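Local coordinates for protein putative N-acetylneuraminate lyase ([Ruminococcus] gnavus ATCC 29149, PDB 6RB7) that is of unestablished function but belongs to the dihydrodipicolinate synthetase family of (beta/alpha)8-barrel proteins, at residues Val41-Tyr46 against Lys65-Lys70; Ala47-Glu52 against Ile85-Glu90; Glu58-Leu63 against Lys93-Asn98; Gly79-Cys84 against Asn286-Ile291. All blocks are in the same frame, centred on the assembly; numbering follows the deposited sequence.

Contact 1. Residues Val41-Tyr46 against Lys65-Lys70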
loop_
_atom_site.group_PDB
_atom_site.type_symbol
_atom_site.label_atom_id
_atom_site.label_comp_id
_atom_site.label_asym_id
_atom_site.label_seq_id
_atom_site.Cartn_x
_atom_site.Cartn_y
_atom_site.Cartn_z
ATOM N N VAL A 41 27.122 -16.251 8.222
ATOM C CA VAL A 41 26.046 -16.762 7.342
ATOM C C VAL A 41 25.260 -17.812 8.138
ATOM O O VAL A 41 25.813 -18.827 8.561
ATOM C CB VAL A 41 26.675 -17.358 6.088
ATOM C CG1 VAL A 41 25.668 -18.142 5.266
ATOM C CG2 VAL A 41 27.383 -16.275 5.270
ATOM N N ILE A 42 23.981 -17.520 8.377
ATOM C CA ILE A 42 23.049 -18.393 9.132
ATOM C C ILE A 42 21.882 -18.732 8.216
ATOM O O ILE A 42 20.874 -18.007 8.124
ATOM C CB ILE A 42 22.615 -17.744 10.454
ATOM C CG1 ILE A 42 23.825 -17.489 11.356
ATOM C CG2 ILE A 42 21.549 -18.595 11.145
ATOM C CD1 ILE A 42 23.492 -16.845 12.686
ATOM N N PRO A 43 21.977 -19.814 7.426
ATOM C CA PRO A 43 20.841 -20.216 6.618
ATOM C C PRO A 43 19.576 -20.511 7.406
ATOM O O PRO A 43 19.633 -21.078 8.491
ATOM C CB PRO A 43 21.313 -21.530 5.977
ATOM C CG PRO A 43 22.829 -21.432 5.994
ATOM C CD PRO A 43 23.126 -20.736 7.308
ATOM N N ALA A 44 18.422 -20.160 6.847
ATOM C CA ALA A 44 17.136 -20.714 7.296
ATOM C C ALA A 44 17.125 -22.208 7.019
ATOM O O ALA A 44 17.461 -22.666 5.927
ATOM C CB ALA A 44 15.986 -20.037 6.619
ATOM N N PHE A 45 16.771 -22.961 8.029
ATOM C CA PHE A 45 16.638 -24.420 7.973
ATOM C C PHE A 45 15.314 -24.784 7.325
ATOM O O PHE A 45 14.258 -24.248 7.707
ATOM C CB PHE A 45 16.718 -24.961 9.386
ATOM C CG PHE A 45 17.004 -26.445 9.479
ATOM C CD1 PHE A 45 18.313 -26.887 9.453
ATOM C CD2 PHE A 45 15.975 -27.351 9.627
ATOM C CE1 PHE A 45 18.574 -28.240 9.541
ATOM C CE2 PHE A 45 16.238 -28.706 9.709
ATOM C CZ PHE A 45 17.553 -29.153 9.662
ATOM N N TYR A 46 15.326 -25.663 6.335
ATOM C CA TYR A 46 14.089 -26.047 5.620
ATOM C C TYR A 46 13.298 -27.095 6.407
ATOM O O TYR A 46 13.844 -27.837 7.253
ATOM C CB TYR A 46 14.423 -26.570 4.220
ATOM C CG TYR A 46 15.250 -25.615 3.407
ATOM C CD1 TYR A 46 14.858 -24.293 3.269
ATOM C CD2 TYR A 46 16.469 -25.985 2.856
ATOM C CE1 TYR A 46 15.626 -23.392 2.551
ATOM C CE2 TYR A 46 17.224 -25.107 2.113
ATOM C CZ TYR A 46 16.819 -23.790 1.977
ATOM O OH TYR A 46 17.564 -22.898 1.227
ATOM N N LYS A 65 23.491 -32.050 9.354
ATOM C CA LYS A 65 24.883 -32.496 9.086
ATOM C C LYS A 65 25.391 -31.804 7.821
ATOM O O LYS A 65 26.609 -31.482 7.740
ATOM C CB LYS A 65 24.914 -34.010 8.971
ATOM C CG LYS A 65 24.637 -34.698 10.284
ATOM C CD LYS A 65 24.696 -36.205 10.257
ATOM C CE LYS A 65 23.628 -36.805 9.364
ATOM N NZ LYS A 65 23.700 -38.294 9.320
ATOM N N TYR A 66 24.516 -31.580 6.843
ATOM C CA TYR A 66 24.857 -30.824 5.618
ATOM C C TYR A 66 25.345 -29.432 5.992
ATOM O O TYR A 66 26.395 -29.010 5.524
ATOM C CB TYR A 66 23.647 -30.766 4.701
ATOM C CG TYR A 66 23.670 -29.754 3.578
ATOM C CD1 TYR A 66 24.320 -29.996 2.389
ATOM C CD2 TYR A 66 22.957 -28.567 3.712
ATOM C CE1 TYR A 66 24.287 -29.086 1.334
ATOM C CE2 TYR A 66 22.921 -27.648 2.668
ATOM C CZ TYR A 66 23.571 -27.910 1.471
ATOM O OH TYR A 66 23.524 -26.988 0.458
ATOM N N PHE A 67 24.616 -28.722 6.837
ATOM C CA PHE A 67 25.031 -27.355 7.219
ATOM C C PHE A 67 26.330 -27.374 8.025
ATOM O O PHE A 67 27.185 -26.505 7.830
ATOM C CB PHE A 67 23.915 -26.646 7.972
ATOM C CG PHE A 67 22.814 -26.158 7.060
ATOM C CD1 PHE A 67 23.113 -25.311 6.008
ATOM C CD2 PHE A 67 21.505 -26.557 7.247
ATOM C CE1 PHE A 67 22.099 -24.844 5.177
ATOM C CE2 PHE A 67 20.480 -26.031 6.449
ATOM C CZ PHE A 67 20.809 -25.235 5.375
ATOM N N VAL A 68 26.524 -28.358 8.903
ATOM C CA VAL A 68 27.825 -28.489 9.615
ATOM C C VAL A 68 28.948 -28.678 8.599
ATOM O O VAL A 68 29.972 -27.962 8.684
ATOM C CB VAL A 68 27.787 -29.665 10.597
ATOM C CG1 VAL A 68 29.172 -29.967 11.122
ATOM C CG2 VAL A 68 26.803 -29.438 11.714
ATOM N N LYS A 69 28.776 -29.577 7.638
ATOM C CA LYS A 69 29.857 -29.838 6.660
ATOM C C LYS A 69 30.100 -28.641 5.734
ATOM O O LYS A 69 31.261 -28.443 5.324
ATOM C CB LYS A 69 29.623 -31.169 5.980
ATOM C CG LYS A 69 29.745 -32.330 6.981
ATOM C CD LYS A 69 31.004 -32.449 7.804
ATOM C CE LYS A 69 30.962 -33.679 8.691
ATOM N NZ LYS A 69 32.189 -33.803 9.516
ATOM N N LYS A 70 29.099 -27.794 5.479
ATOM C CA LYS A 70 29.304 -26.601 4.650
ATOM C C LYS A 70 29.974 -25.479 5.427
ATOM O O LYS A 70 30.418 -24.530 4.766
ATOM C CB LYS A 70 27.986 -26.139 4.046
ATOM C CG LYS A 70 27.372 -27.096 3.034
ATOM C CD LYS A 70 28.206 -27.257 1.792
ATOM C CE LYS A 70 27.463 -28.138 0.784
ATOM N NZ LYS A 70 28.259 -28.517 -0.406
#

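Contact 2. Residues Ala47-Glu52 against Ile85-Glu90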
loop_
_atom_site.group_PDB
_atom_site.type_symbol
_atom_site.label_atom_id
_atom_site.label_comp_id
_atom_site.label_asym_id
_atom_site.label_seq_id
_atom_site.Cartn_x
_atom_site.Cartn_y
_atom_site.Cartn_z
ATOM N N ALA A 47 12.002 -27.148 6.110
ATOM C CA ALA A 47 11.115 -28.243 6.568
ATOM C C ALA A 47 11.527 -29.535 5.887
ATOM O O ALA A 47 11.566 -29.579 4.660
ATOM C CB ALA A 47 9.666 -27.929 6.347
ATOM N N CYS A 48 11.801 -30.577 6.669
ATOM C CA CYS A 48 12.227 -31.896 6.150
ATOM C C CYS A 48 11.113 -32.894 6.445
ATOM O O CYS A 48 10.866 -33.207 7.649
ATOM C CB CYS A 48 13.507 -32.334 6.825
ATOM S SG CYS A 48 14.902 -31.223 6.522
ATOM N N TYR A 49 10.467 -33.389 5.391
ATOM C CA TYR A 49 9.321 -34.289 5.521
ATOM C C TYR A 49 9.648 -35.666 4.956
ATOM O O TYR A 49 10.521 -35.820 4.117
ATOM C CB TYR A 49 8.089 -33.756 4.809
ATOM C CG TYR A 49 7.671 -32.354 5.197
ATOM C CD1 TYR A 49 7.122 -32.078 6.432
ATOM C CD2 TYR A 49 7.734 -31.340 4.256
ATOM C CE1 TYR A 49 6.683 -30.803 6.759
ATOM C CE2 TYR A 49 7.299 -30.057 4.571
ATOM C CZ TYR A 49 6.742 -29.808 5.808
ATOM O OH TYR A 49 6.344 -28.539 6.165
ATOM N N ASP A 50 8.921 -36.641 5.502
ATOM C CA ASP A 50 8.930 -38.012 4.947
ATOM C C ASP A 50 7.942 -38.070 3.773
ATOM O O ASP A 50 7.337 -37.062 3.399
ATOM C CB ASP A 50 8.667 -39.023 6.066
ATOM C CG ASP A 50 7.267 -39.017 6.664
ATOM O OD1 ASP A 50 6.320 -38.426 6.025
ATOM O OD2 ASP A 50 7.131 -39.538 7.813
ATOM N N LYS A 51 7.749 -39.264 3.195
ATOM C CA LYS A 51 6.903 -39.399 1.991
ATOM C C LYS A 51 5.426 -39.200 2.331
ATOM O O LYS A 51 4.701 -38.878 1.396
ATOM C CB LYS A 51 7.121 -40.769 1.334
ATOM C CG LYS A 51 8.502 -40.890 0.692
ATOM C CD LYS A 51 8.719 -39.935 -0.481
ATOM C CE LYS A 51 10.158 -39.509 -0.679
ATOM N NZ LYS A 51 10.423 -39.244 -2.111
ATOM N N GLU A 52 5.036 -39.359 3.597
ATOM C CA GLU A 52 3.631 -39.155 4.053
ATOM C C GLU A 52 3.409 -37.678 4.431
ATOM O O GLU A 52 2.301 -37.361 4.809
ATOM C CB GLU A 52 3.323 -40.060 5.246
ATOM C CG GLU A 52 3.243 -41.538 4.860
ATOM C CD GLU A 52 3.467 -42.544 5.982
ATOM O OE1 GLU A 52 3.566 -42.145 7.160
ATOM O OE2 GLU A 52 3.560 -43.737 5.666
ATOM N N ILE A 85 4.616 -21.544 9.599
ATOM C CA ILE A 85 3.189 -21.139 9.506
ATOM C C ILE A 85 2.339 -22.410 9.417
ATOM O O ILE A 85 1.226 -22.431 9.880
ATOM C CB ILE A 85 3.022 -20.226 8.258
ATOM C CG1 ILE A 85 3.837 -18.943 8.441
ATOM C CG2 ILE A 85 1.546 -19.916 7.963
ATOM C CD1 ILE A 85 3.349 -18.100 9.572
ATOM N N TYR A 86 2.861 -23.451 8.772
ATOM C CA TYR A 86 2.121 -24.659 8.381
ATOM C C TYR A 86 2.369 -25.836 9.335
ATOM O O TYR A 86 1.892 -26.953 9.055
ATOM C CB TYR A 86 2.456 -25.044 6.949
ATOM C CG TYR A 86 2.316 -23.892 5.987
ATOM C CD1 TYR A 86 1.100 -23.233 5.854
ATOM C CD2 TYR A 86 3.402 -23.377 5.313
ATOM C CE1 TYR A 86 0.956 -22.136 5.038
ATOM C CE2 TYR A 86 3.258 -22.316 4.448
ATOM C CZ TYR A 86 2.043 -21.668 4.320
ATOM O OH TYR A 86 1.929 -20.556 3.523
ATOM N N GLN A 87 3.095 -25.608 10.431
ATOM C CA GLN A 87 3.528 -26.692 11.332
ATOM C C GLN A 87 2.825 -26.562 12.669
ATOM O O GLN A 87 2.478 -25.439 13.059
ATOM C CB GLN A 87 5.041 -26.723 11.473
ATOM C CG GLN A 87 5.644 -27.293 10.202
ATOM C CD GLN A 87 7.147 -27.289 10.195
ATOM O OE1 GLN A 87 7.773 -26.882 11.172
ATOM N NE2 GLN A 87 7.727 -27.757 9.100
ATOM N N SER A 88 2.614 -27.697 13.319
ATOM C CA SER A 88 2.122 -27.753 14.702
ATOM C C SER A 88 3.271 -27.481 15.671
ATOM O O SER A 88 4.468 -27.569 15.294
ATOM C CB SER A 88 1.491 -29.097 14.950
ATOM O OG SER A 88 2.460 -30.110 14.943
ATOM N N VAL A 89 2.911 -27.229 16.919
ATOM C CA VAL A 89 3.913 -27.150 18.012
ATOM C C VAL A 89 4.707 -28.449 18.031
ATOM O O VAL A 89 5.937 -28.408 18.115
ATOM C CB VAL A 89 3.218 -26.831 19.337
ATOM C CG1 VAL A 89 4.132 -27.064 20.499
ATOM C CG2 VAL A 89 2.676 -25.390 19.325
ATOM N N GLU A 90 4.033 -29.593 17.975
ATOM C CA GLU A 90 4.744 -30.908 18.030
ATOM C C GLU A 90 5.713 -31.039 16.851
ATOM O O GLU A 90 6.849 -31.442 17.083
ATOM C CB GLU A 90 3.711 -32.029 18.081
ATOM C CG GLU A 90 4.344 -33.399 18.076
ATOM C CD GLU A 90 4.903 -33.863 19.416
ATOM O OE1 GLU A 90 4.958 -33.049 20.405
ATOM O OE2 GLU A 90 5.249 -35.072 19.492
#

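Contact 3. Residues Glu58-Leu63 against Lys93-Asn98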
loop_
_atom_site.group_PDB
_atom_site.type_symbol
_atom_site.label_atom_id
_atom_site.label_comp_id
_atom_site.label_asym_id
_atom_site.label_seq_id
_atom_site.Cartn_x
_atom_site.Cartn_y
_atom_site.Cartn_z
ATOM N N GLU A 58 15.077 -38.334 10.491
ATOM C CA GLU A 58 16.290 -38.658 9.696
ATOM C C GLU A 58 16.568 -37.537 8.680
ATOM O O GLU A 58 17.752 -37.188 8.499
ATOM C CB GLU A 58 16.111 -40.016 9.004
ATOM C CG GLU A 58 15.780 -41.120 10.010
ATOM C CD GLU A 58 14.318 -41.547 10.178
ATOM O OE1 GLU A 58 13.380 -40.680 10.432
ATOM O OE2 GLU A 58 14.107 -42.776 10.071
ATOM N N GLY A 59 15.533 -36.978 8.061
ATOM C CA GLY A 59 15.684 -35.851 7.120
ATOM C C GLY A 59 16.238 -34.630 7.798
ATOM O O GLY A 59 17.159 -33.990 7.264
ATOM N N VAL A 60 15.713 -34.316 8.981
ATOM C CA VAL A 60 16.209 -33.149 9.765
ATOM C C VAL A 60 17.688 -33.370 10.115
ATOM O O VAL A 60 18.518 -32.453 9.967
ATOM C CB VAL A 60 15.353 -32.896 11.013
ATOM C CG1 VAL A 60 16.014 -31.855 11.919
ATOM C CG2 VAL A 60 13.926 -32.518 10.691
ATOM N N GLN A 61 18.048 -34.575 10.581
ATOM C CA GLN A 61 19.446 -34.817 10.958
ATOM C C GLN A 61 20.337 -34.692 9.716
ATOM O O GLN A 61 21.416 -34.106 9.827
ATOM C CB GLN A 61 19.567 -36.174 11.650
ATOM C CG GLN A 61 18.875 -36.230 12.975
ATOM C CD GLN A 61 19.056 -37.573 13.642
ATOM O OE1 GLN A 61 19.976 -38.337 13.287
ATOM N NE2 GLN A 61 18.138 -37.886 14.548
ATOM N N GLY A 62 19.872 -35.182 8.572
ATOM C CA GLY A 62 20.611 -35.096 7.300
ATOM C C GLY A 62 20.914 -33.652 6.936
ATOM O O GLY A 62 22.050 -33.299 6.580
ATOM N N LEU A 63 19.877 -32.812 6.991
ATOM C CA LEU A 63 20.074 -31.399 6.614
ATOM C C LEU A 63 20.967 -30.678 7.631
ATOM O O LEU A 63 21.780 -29.833 7.231
ATOM C CB LEU A 63 18.716 -30.713 6.443
ATOM C CG LEU A 63 18.805 -29.284 5.915
ATOM C CD1 LEU A 63 19.396 -29.220 4.517
ATOM C CD2 LEU A 63 17.436 -28.635 5.933
ATOM N N LYS A 93 8.784 -28.917 17.609
ATOM C CA LYS A 93 9.613 -29.552 18.647
ATOM C C LYS A 93 10.447 -30.677 18.037
ATOM O O LYS A 93 11.656 -30.736 18.318
ATOM C CB LYS A 93 8.734 -30.117 19.755
ATOM C CG LYS A 93 8.142 -29.069 20.663
ATOM C CD LYS A 93 7.324 -29.710 21.769
ATOM C CE LYS A 93 6.733 -28.712 22.730
ATOM N NZ LYS A 93 5.878 -29.400 23.744
ATOM N N ILE A 94 9.840 -31.514 17.204
ATOM C CA ILE A 94 10.562 -32.637 16.559
ATOM C C ILE A 94 11.704 -32.081 15.695
ATOM O O ILE A 94 12.834 -32.583 15.769
ATOM C CB ILE A 94 9.599 -33.540 15.797
ATOM C CG1 ILE A 94 8.670 -34.242 16.815
ATOM C CG2 ILE A 94 10.384 -34.531 14.939
ATOM C CD1 ILE A 94 7.513 -34.921 16.189
ATOM N N VAL A 95 11.449 -31.017 14.930
ATOM C CA VAL A 95 12.532 -30.451 14.111
ATOM C C VAL A 95 13.694 -30.036 15.015
ATOM O O VAL A 95 14.854 -30.397 14.749
ATOM C CB VAL A 95 12.031 -29.265 13.255
ATOM C CG1 VAL A 95 13.179 -28.534 12.626
ATOM C CG2 VAL A 95 11.014 -29.732 12.219
ATOM N N LEU A 96 13.419 -29.236 16.044
ATOM C CA LEU A 96 14.514 -28.648 16.836
ATOM C C LEU A 96 15.262 -29.766 17.608
ATOM O O LEU A 96 16.481 -29.701 17.675
ATOM C CB LEU A 96 13.994 -27.566 17.764
ATOM C CG LEU A 96 15.071 -26.852 18.560
ATOM C CD1 LEU A 96 16.033 -26.079 17.624
ATOM C CD2 LEU A 96 14.424 -25.900 19.547
ATOM N N GLU A 97 14.536 -30.741 18.122
ATOM C CA GLU A 97 15.188 -31.877 18.820
ATOM C C GLU A 97 16.183 -32.557 17.891
ATOM O O GLU A 97 17.281 -32.881 18.346
ATOM C CB GLU A 97 14.119 -32.847 19.316
ATOM C CG GLU A 97 13.376 -32.299 20.490
ATOM C CD GLU A 97 12.109 -33.057 20.872
ATOM O OE1 GLU A 97 11.803 -34.074 20.232
ATOM O OE2 GLU A 97 11.391 -32.590 21.780
ATOM N N ASN A 98 15.813 -32.791 16.638
ATOM C CA ASN A 98 16.676 -33.502 15.670
ATOM C C ASN A 98 17.827 -32.622 15.202
ATOM O O ASN A 98 18.908 -33.148 14.977
ATOM C CB ASN A 98 15.834 -34.125 14.584
ATOM C CG ASN A 98 15.137 -35.372 15.116
ATOM O OD1 ASN A 98 15.801 -36.407 15.281
ATOM N ND2 ASN A 98 13.847 -35.265 15.437
#

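Contact 4. Residues Gly79-Cys84 against Asn286-Ile291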
loop_
_atom_site.group_PDB
_atom_site.type_symbol
_atom_site.label_atom_id
_atom_site.label_comp_id
_atom_site.label_asym_id
_atom_site.label_seq_id
_atom_site.Cartn_x
_atom_site.Cartn_y
_atom_site.Cartn_z
ATOM N N GLY A 79 11.726 -21.047 11.038
ATOM C CA GLY A 79 11.251 -19.783 10.467
ATOM C C GLY A 79 10.175 -20.008 9.416
ATOM O O GLY A 79 9.773 -21.161 9.156
ATOM N N SER A 80 9.706 -18.954 8.761
ATOM C CA SER A 80 8.734 -19.130 7.666
ATOM C C SER A 80 9.362 -19.868 6.490
ATOM O O SER A 80 8.669 -20.624 5.847
ATOM C CB SER A 80 8.053 -17.842 7.253
ATOM O OG SER A 80 8.991 -16.917 6.813
ATOM N N SER A 81 10.682 -19.733 6.257
ATOM C CA SER A 81 11.384 -20.523 5.213
ATOM C C SER A 81 11.388 -21.994 5.607
ATOM O O SER A 81 11.571 -22.827 4.730
ATOM C CB SER A 81 12.802 -19.978 4.992
ATOM O OG SER A 81 12.767 -18.649 4.508
ATOM N N GLY A 82 11.266 -22.293 6.909
ATOM C CA GLY A 82 11.072 -23.651 7.430
ATOM C C GLY A 82 9.618 -24.051 7.538
ATOM O O GLY A 82 9.296 -25.028 8.229
ATOM N N GLU A 83 8.722 -23.312 6.904
ATOM C CA GLU A 83 7.279 -23.635 6.818
ATOM C C GLU A 83 6.610 -23.592 8.185
ATOM O O GLU A 83 5.629 -24.288 8.393
ATOM C CB GLU A 83 7.071 -24.953 6.078
ATOM C CG GLU A 83 7.638 -24.898 4.675
ATOM C CD GLU A 83 7.605 -26.210 3.895
ATOM O OE1 GLU A 83 6.590 -26.909 3.984
ATOM O OE2 GLU A 83 8.568 -26.474 3.146
ATOM N N CYS A 84 7.077 -22.736 9.085
ATOM C CA CYS A 84 6.560 -22.739 10.478
ATOM C C CYS A 84 5.073 -22.407 10.497
ATOM O O CYS A 84 4.358 -22.949 11.362
ATOM C CB CYS A 84 7.308 -21.810 11.414
ATOM S SG CYS A 84 7.193 -20.050 11.040
ATOM N N ASN A 286 6.357 -23.722 -5.567
ATOM C CA ASN A 286 6.927 -22.789 -4.575
ATOM C C ASN A 286 8.458 -22.831 -4.643
ATOM O O ASN A 286 9.074 -23.883 -4.876
ATOM C CB ASN A 286 6.403 -23.175 -3.203
ATOM C CG ASN A 286 6.941 -22.280 -2.109
ATOM O OD1 ASN A 286 7.895 -22.686 -1.421
ATOM N ND2 ASN A 286 6.316 -21.116 -1.953
ATOM N N MET A 287 9.079 -21.688 -4.369
ATOM C CA MET A 287 10.561 -21.589 -4.371
ATOM C C MET A 287 11.187 -22.643 -3.453
ATOM O O MET A 287 12.239 -23.192 -3.808
ATOM C CB MET A 287 11.051 -20.214 -3.950
ATOM C CG MET A 287 12.562 -20.034 -4.241
ATOM S SD MET A 287 13.214 -18.606 -3.346
ATOM C CE MET A 287 13.049 -19.225 -1.679
ATOM N N TYR A 288 10.626 -22.924 -2.271
ATOM C CA TYR A 288 11.212 -23.925 -1.355
ATOM C C TYR A 288 11.084 -25.326 -1.978
ATOM O O TYR A 288 11.941 -26.153 -1.693
ATOM C CB TYR A 288 10.683 -23.776 0.068
ATOM C CG TYR A 288 11.065 -22.436 0.640
ATOM C CD1 TYR A 288 12.388 -22.140 0.925
ATOM C CD2 TYR A 288 10.133 -21.430 0.787
ATOM C CE1 TYR A 288 12.777 -20.896 1.381
ATOM C CE2 TYR A 288 10.516 -20.167 1.226
ATOM C CZ TYR A 288 11.849 -19.891 1.483
ATOM O OH TYR A 288 12.236 -18.652 1.956
ATOM N N ALA A 289 10.031 -25.565 -2.752
ATOM C CA ALA A 289 9.890 -26.872 -3.476
ATOM C C ALA A 289 11.031 -26.982 -4.495
ATOM O O ALA A 289 11.602 -28.093 -4.657
ATOM C CB ALA A 289 8.551 -26.969 -4.130
ATOM N N VAL A 290 11.344 -25.883 -5.191
ATOM C CA VAL A 290 12.474 -25.863 -6.150
ATOM C C VAL A 290 13.758 -26.161 -5.389
ATOM O O VAL A 290 14.543 -26.987 -5.820
ATOM C CB VAL A 290 12.554 -24.523 -6.906
ATOM C CG1 VAL A 290 13.829 -24.417 -7.701
ATOM C CG2 VAL A 290 11.324 -24.300 -7.740
ATOM N N ILE A 291 13.988 -25.493 -4.247
ATOM C CA ILE A 291 15.258 -25.706 -3.504
ATOM C C ILE A 291 15.370 -27.161 -3.037
ATOM O O ILE A 291 16.439 -27.738 -3.169
ATOM C CB ILE A 291 15.368 -24.702 -2.319
ATOM C CG1 ILE A 291 15.572 -23.281 -2.859
ATOM C CG2 ILE A 291 16.505 -25.106 -1.401
ATOM C CD1 ILE A 291 15.504 -22.218 -1.788
#

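Contact 1. Residues Val41-Tyr46 against Lys65-Lys70
The phenyl ring of Phe-67 is wedged between the side chains of Pro-43 and Phe-45, and nearly all of the contact is made by this ring. Its CD1-CE1 flank lies against the proline: Pro-43 CB comes within 3.5 Å of Phe-67 CE1, and Pro-43 CG within 3.6 Å of the same atom. The pyrrolidine and the aromatic ring run past each other in opposite directions, with both CB and CG in touch. The other flank of Phe-67 meets Phe-45, whose CD1 is 3.8 Å from Phe-67 CE2 and 3.9 Å from Phe-67 CD2. The two aromatic side chains cross obliquely, with no flat stack between them.

Phe-67 has CG anti to its carbonyl carbon (chi1 -77°), which sends the ring off the helix toward residues 43-45. Phe-45 has CG anti to its backbone N (chi1 -163°), and this swings a ring whose CB is not aimed at the helix back against Phe-67. One face of the Phe-67 ring is covered by its own helix, with Tyr-66 CD2 3.9 Å above the plane over the ring centre. The interface is apolar, with no hydrogen bond across it.

In this (beta/alpha)8 barrel, strand 41-43 runs beside parallel strand 238-241, and Pro-43 and Phe-45 exchange backbone hydrogen bonds with Tyr-76, at strand 74-77. Helix 57-70 covers the strand from outside and leans on its neighbours through Tyr-66, which touches helix 287-299, and Lys-70, salt-bridged to Glu-249 of helix 248-259 and Glu-299 of helix 287-299.

Contact 2. Residues Ala47-Glu52 against Ile85-Glu90
Ala-47 begins the contact by placing its methyl CB 3.4 Å from Gln-87 NE2. Ala-47 lies just beyond strand 41-43, in the first of the loops that leave the C-terminal ends of the barrel strands, while Gln-87 belongs to the next such loop, after strand 74-77. Ala-47 O, on the backbone, takes a hydrogen bond from Lys-292 NZ. The side chain of Cys-48 turns the other way, away from the facing loop.

Tyr-49 then returns to Gln-87. Its OH receives a weak but nearly straight hydrogen bond from Gln-87 NE2, 3.3 Å long, and the phenol and amide planes stand 85° apart. Gln-87 reaches it because its chain is extended beyond CG (chi2 176°), which carries NE2 to both the methyl and the hydroxyl. The stronger partner of Tyr-49 OH is Glu-83 OE1. Further along, Asp-50 OD1 accepts a weak bond from Glu-52 N (2.9 Å) within the loop. On the facing loop, the carbonyls of Ile-85 and Tyr-86 are bonded by Asn-116 and Asn-117 of the second subunit.

Gln-87 was modelled in two conformers, so its bond is probably a secondary, part-time tie; the position of the buried phenol would depend more on the carboxylate of Glu-83.

Contact 3. Residues Glu58-Leu63 against Lys93-Asn98
Asn-98 packs on Val-60 and bonds to Gln-61, and its side chain can be followed outward atom by atom. Asn-98 CB sits 3.5 Å from Val-60 CG1 and 3.8 Å from Val-60 CB, the two side chains crossing at about a right angle. From there CG leaves anti to the carbonyl carbon (chi1 -76°) and brings OD1 to the Gln-61 amide, the two side chains crossing at a slant. OD1 takes a nearly straight hydrogen bond of 2.9 Å from Gln-61 NE2, which arrives in the carbonyl plane of Asn-98; the amides are close to coplanar, 25° apart. The bond also lies in the plane of the Gln-61 amide, whose extended chain delivers it.

These are the first two outer helices of the (beta/alpha)8 barrel, 57-70 and 89-103, side by side around the sheet; the axes of their short segments approach to 8.8 Å and cross at -45°. OD1 has a second donor in Lys-101 NZ, which would probably polarise the amide further.

At the other tip of the amide, Asn-98 ND2 turns back on its own helix and gives a 2.9 Å bond to Ile-94 O. It comes from above that carbonyl plane, while Asn-98 N reaches the same oxygen from the opposite face. Deeper in, Val-60 CG1 rests 3.4 Å from Val-95 O, and Val-60 CG2 lies 4.3 Å from Val-95 CG2.

Contact 4. Residues Gly79-Cys84 against Asn286-Ile291
Ser-81 and Tyr-288 join hydroxyl to hydroxyl and backbone to ring. Ser-81 belongs to the GSSGE segment 79-83, which matches a GxxGE signature of this barrel family and follows strand 74-77 at the C-terminal end of the (beta/alpha)8 barrel. Tyr-288 stands in helix 287-299, whose first turn faces this loop.

Both side chains have their first torsion at -63°, with Ser-81 OG and Tyr-288 CG each anti to its own carbonyl carbon. In the tyrosine this sends the ring off the start of the helix, across the loop; in the serine it turns OG to the phenol, and the two oxygens, Ser-81 OG and Tyr-288 OH, lie 2.6 Å apart in a short hydrogen bond. The backbone of Ser-81 lies over one face of the ring: its CA is 4.2 Å from the centroid in a CH-pi contact, and its carbonyl O stands nearer the rim. Ser-81 CB lies over the hydroxyl end of the same face, 3.6 Å from Tyr-288 CZ. On the opposite face Met-287 CE is 3.4 Å above the plane of the Tyr-288 ring.

Tyr-288 OH also bonds O1 of a Tris molecule, probably from the crystallisation liquor, consistent with a pocket opening here. Phe-144 of the second subunit packs on Ser-80. Glu-83, in a left-handed backbone conformation, sends OE2 to a salt bridge with Lys-292. Asn-286, the N-cap, has CG anti to its backbone N (chi1 180°), and its OD1 accepts the capping bond from Tyr-288 N, 2.9 Å long, with the donor above the carbonyl plane.

Overall arrangement
Contacts 1, 2 and 3 are buried; contact 4 lies at the surface. Contacts 1 and 3 both use helix 57-70, two turns apart: Phe-67 meets the first strand and Phe-45 just after it, Val-60 and Gln-61 meet helix 89-103, and Phe-45 also rests on Val-60. Contact 2 lies where helix 89-103 begins. Contact 1 is apolar packing without a hydrogen bond, contact 3 adds an amide pair to valine packing, and contacts 2 and 4, among the loops at the strand ends, each bring a tyrosine hydroxyl to a polar side chain, weakly in contact 2 and closely in contact 4, which also uses the ring face. Those two are joined through Tyr-49 OH and Glu-83 OE1, 2.7 Å apart.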